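Local coordinates for protein pectinesterase A (PDB 2NTP) that hydrolyses the methyl esters of pectin's galacturonate units, releasing methanol, and probably begins the maceration and soft rot of plant tissue, at residues A[216-221]-A[325-330]. Residues are numbered along the deposited sequence; the frame is centred on the assembly and turned at random.
Sequences QKYGLV and AAEYTQ
Y218 turns the edge of its ring toward the face of Y328 in an offset edge-to-face pair, with centroids 5.5 Å apart and planes at 80°. The touching edge is the CD1–CE1 side: Y218 CE1 comes 3.7 Å from Y328 CD2, and Y218 CD1 lies 3.8 Å from Y328 CE2. CG of Y218 stands anti to its own carbonyl carbon (chi1 -58°), which sends the ring across to 325-330 and carries the hydroxyl past Y328 to the carbonyl of the E327–Y328 peptide. There Y218 OH donates a hydrogen bond to E327 O, 2.6 Å long and lying in the carbonyl plane, with a C=O...O angle of 152°. This bond holds the hydroxyl end, while packing of the CD1–CE1 edge against Y328, with K217 CG over part of one face, limits ring rotation. Both methyls of V221 lie 4.1 Å from Y328 CD2, CG2 at the ring's edge near its plane. E327 gives this contact mainly its carbonyl; its carboxylate forms a salt bridge with K332. The turn closed by Y328 N and A325 O, between helices 322-325 and 330-334, packs on the outside of the right-handed parallel beta-helix, away from the substrate site. Y328 reaches Q264 and V266 of the adjoining strand 264-268, and Y218, just ahead of strand 220-223, also touches K332 and V333 of helix 330-334.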
loop_
_atom_site.group_PDB
_atom_site.type_symbol
_atom_site.label_atom_id
_atom_site.label_comp_id
_atom_site.label_asym_id
_atom_site.label_seq_id
_atom_site.Cartn_x
_atom_site.Cartn_y
_atom_site.Cartn_z
ATOM N N GLN A 216 -6.127 -14.019 12.352
ATOM C CA GLN A 216 -5.830 -14.131 10.933
ATOM C C GLN A 216 -4.404 -14.635 10.751
ATOM O O GLN A 216 -3.462 -14.072 11.314
ATOM C CB GLN A 216 -6.018 -12.779 10.241
ATOM C CG GLN A 216 -5.809 -12.812 8.738
ATOM C CD GLN A 216 -6.205 -11.509 8.082
ATOM O OE1 GLN A 216 -7.347 -11.066 8.206
ATOM N NE2 GLN A 216 -5.265 -10.889 7.373
ATOM N N LYS A 217 -4.256 -15.696 9.959
ATOM C CA LYS A 217 -2.984 -16.401 9.818
ATOM C C LYS A 217 -1.886 -15.560 9.166
ATOM O O LYS A 217 -0.745 -15.551 9.638
ATOM C CB LYS A 217 -3.189 -17.713 9.045
ATOM C CG LYS A 217 -2.005 -18.674 9.076
ATOM C CD LYS A 217 -1.921 -19.463 10.378
ATOM C CE LYS A 217 -1.085 -20.734 10.218
ATOM N NZ LYS A 217 0.292 -20.484 9.688
ATOM N N TYR A 218 -2.232 -14.855 8.090
ATOM C CA TYR A 218 -1.240 -14.075 7.349
ATOM C C TYR A 218 -1.624 -12.611 7.198
ATOM O O TYR A 218 -2.780 -12.287 6.923
ATOM C CB TYR A 218 -1.003 -14.686 5.966
ATOM C CG TYR A 218 -0.538 -16.124 6.015
ATOM C CD1 TYR A 218 0.785 -16.439 6.333
ATOM C CD2 TYR A 218 -1.420 -17.165 5.751
ATOM C CE1 TYR A 218 1.218 -17.766 6.390
ATOM C CE2 TYR A 218 -0.997 -18.501 5.801
ATOM C CZ TYR A 218 0.319 -18.789 6.122
ATOM O OH TYR A 218 0.744 -20.100 6.172
ATOM N N GLY A 219 -0.637 -11.738 7.384
ATOM C CA GLY A 219 -0.808 -10.307 7.170
ATOM C C GLY A 219 0.009 -9.885 5.968
ATOM O O GLY A 219 -0.269 -10.306 4.843
ATOM N N LEU A 220 1.035 -9.074 6.214
ATOM C CA LEU A 220 1.903 -8.577 5.147
ATOM C C LEU A 220 3.106 -9.494 5.015
ATOM O O LEU A 220 3.882 -9.649 5.965
ATOM C CB LEU A 220 2.343 -7.138 5.433
ATOM C CG LEU A 220 1.230 -6.174 5.876
ATOM C CD1 LEU A 220 1.811 -4.823 6.243
ATOM C CD2 LEU A 220 0.152 -6.026 4.805
ATOM N N VAL A 221 3.247 -10.106 3.841
ATOM C CA VAL A 221 4.320 -11.067 3.588
ATOM C C VAL A 221 5.119 -10.593 2.380
ATOM O O VAL A 221 4.580 -10.472 1.273
ATOM C CB VAL A 221 3.771 -12.504 3.382
ATOM C CG1 VAL A 221 4.916 -13.504 3.174
ATOM C CG2 VAL A 221 2.897 -12.930 4.577
ATOM N N ALA A 325 9.722 -20.895 7.816
ATOM C CA ALA A 325 9.765 -20.216 6.515
ATOM C C ALA A 325 8.920 -20.919 5.451
ATOM O O ALA A 325 8.362 -20.266 4.570
ATOM C CB ALA A 325 11.197 -20.070 6.039
ATOM N N ALA A 326 8.829 -22.247 5.542
ATOM C CA ALA A 326 8.042 -23.051 4.604
ATOM C C ALA A 326 6.539 -22.785 4.705
ATOM O O ALA A 326 5.773 -23.194 3.830
ATOM C CB ALA A 326 8.333 -24.540 4.811
ATOM N N GLU A 327 6.127 -22.099 5.770
ATOM C CA GLU A 327 4.720 -21.749 5.969
ATOM C C GLU A 327 4.324 -20.483 5.209
ATOM O O GLU A 327 3.149 -20.108 5.195
ATOM C CB GLU A 327 4.401 -21.581 7.456
ATOM C CG GLU A 327 4.670 -22.816 8.318
ATOM C CD GLU A 327 3.833 -24.027 7.927
ATOM O OE1 GLU A 327 2.676 -23.857 7.488
ATOM O OE2 GLU A 327 4.337 -25.160 8.073
ATOM N N TYR A 328 5.303 -19.835 4.581
ATOM C CA TYR A 328 5.076 -18.556 3.899
ATOM C C TYR A 328 5.258 -18.630 2.383
ATOM O O TYR A 328 5.643 -17.650 1.738
ATOM C CB TYR A 328 5.950 -17.460 4.518
ATOM C CG TYR A 328 5.605 -17.164 5.960
ATOM C CD1 TYR A 328 6.250 -17.827 7.004
ATOM C CD2 TYR A 328 4.629 -16.223 6.282
ATOM C CE1 TYR A 328 5.930 -17.562 8.336
ATOM C CE2 TYR A 328 4.305 -15.945 7.608
ATOM C CZ TYR A 328 4.959 -16.616 8.628
ATOM O OH TYR A 328 4.639 -16.343 9.939
ATOM N N THR A 329 4.976 -19.801 1.817
ATOM C CA THR A 329 4.952 -19.977 0.368
ATOM C C THR A 329 3.707 -19.297 -0.187
ATOM O O THR A 329 2.742 -19.080 0.548
ATOM C CB THR A 329 4.902 -21.466 -0.021
ATOM O OG1 THR A 329 3.713 -22.051 0.515
ATOM C CG2 THR A 329 6.126 -22.217 0.518
ATOM N N GLN A 330 3.721 -18.974 -1.479
ATOM C CA GLN A 330 2.547 -18.391 -2.133
ATOM C C GLN A 330 1.295 -19.259 -1.940
ATOM O O GLN A 330 0.210 -18.747 -1.660
ATOM C CB GLN A 330 2.811 -18.151 -3.620
ATOM C CG GLN A 330 1.659 -17.456 -4.337
ATOM C CD GLN A 330 1.898 -17.297 -5.815
ATOM O OE1 GLN A 330 2.954 -16.833 -6.240
ATOM N NE2 GLN A 330 0.907 -17.675 -6.614
#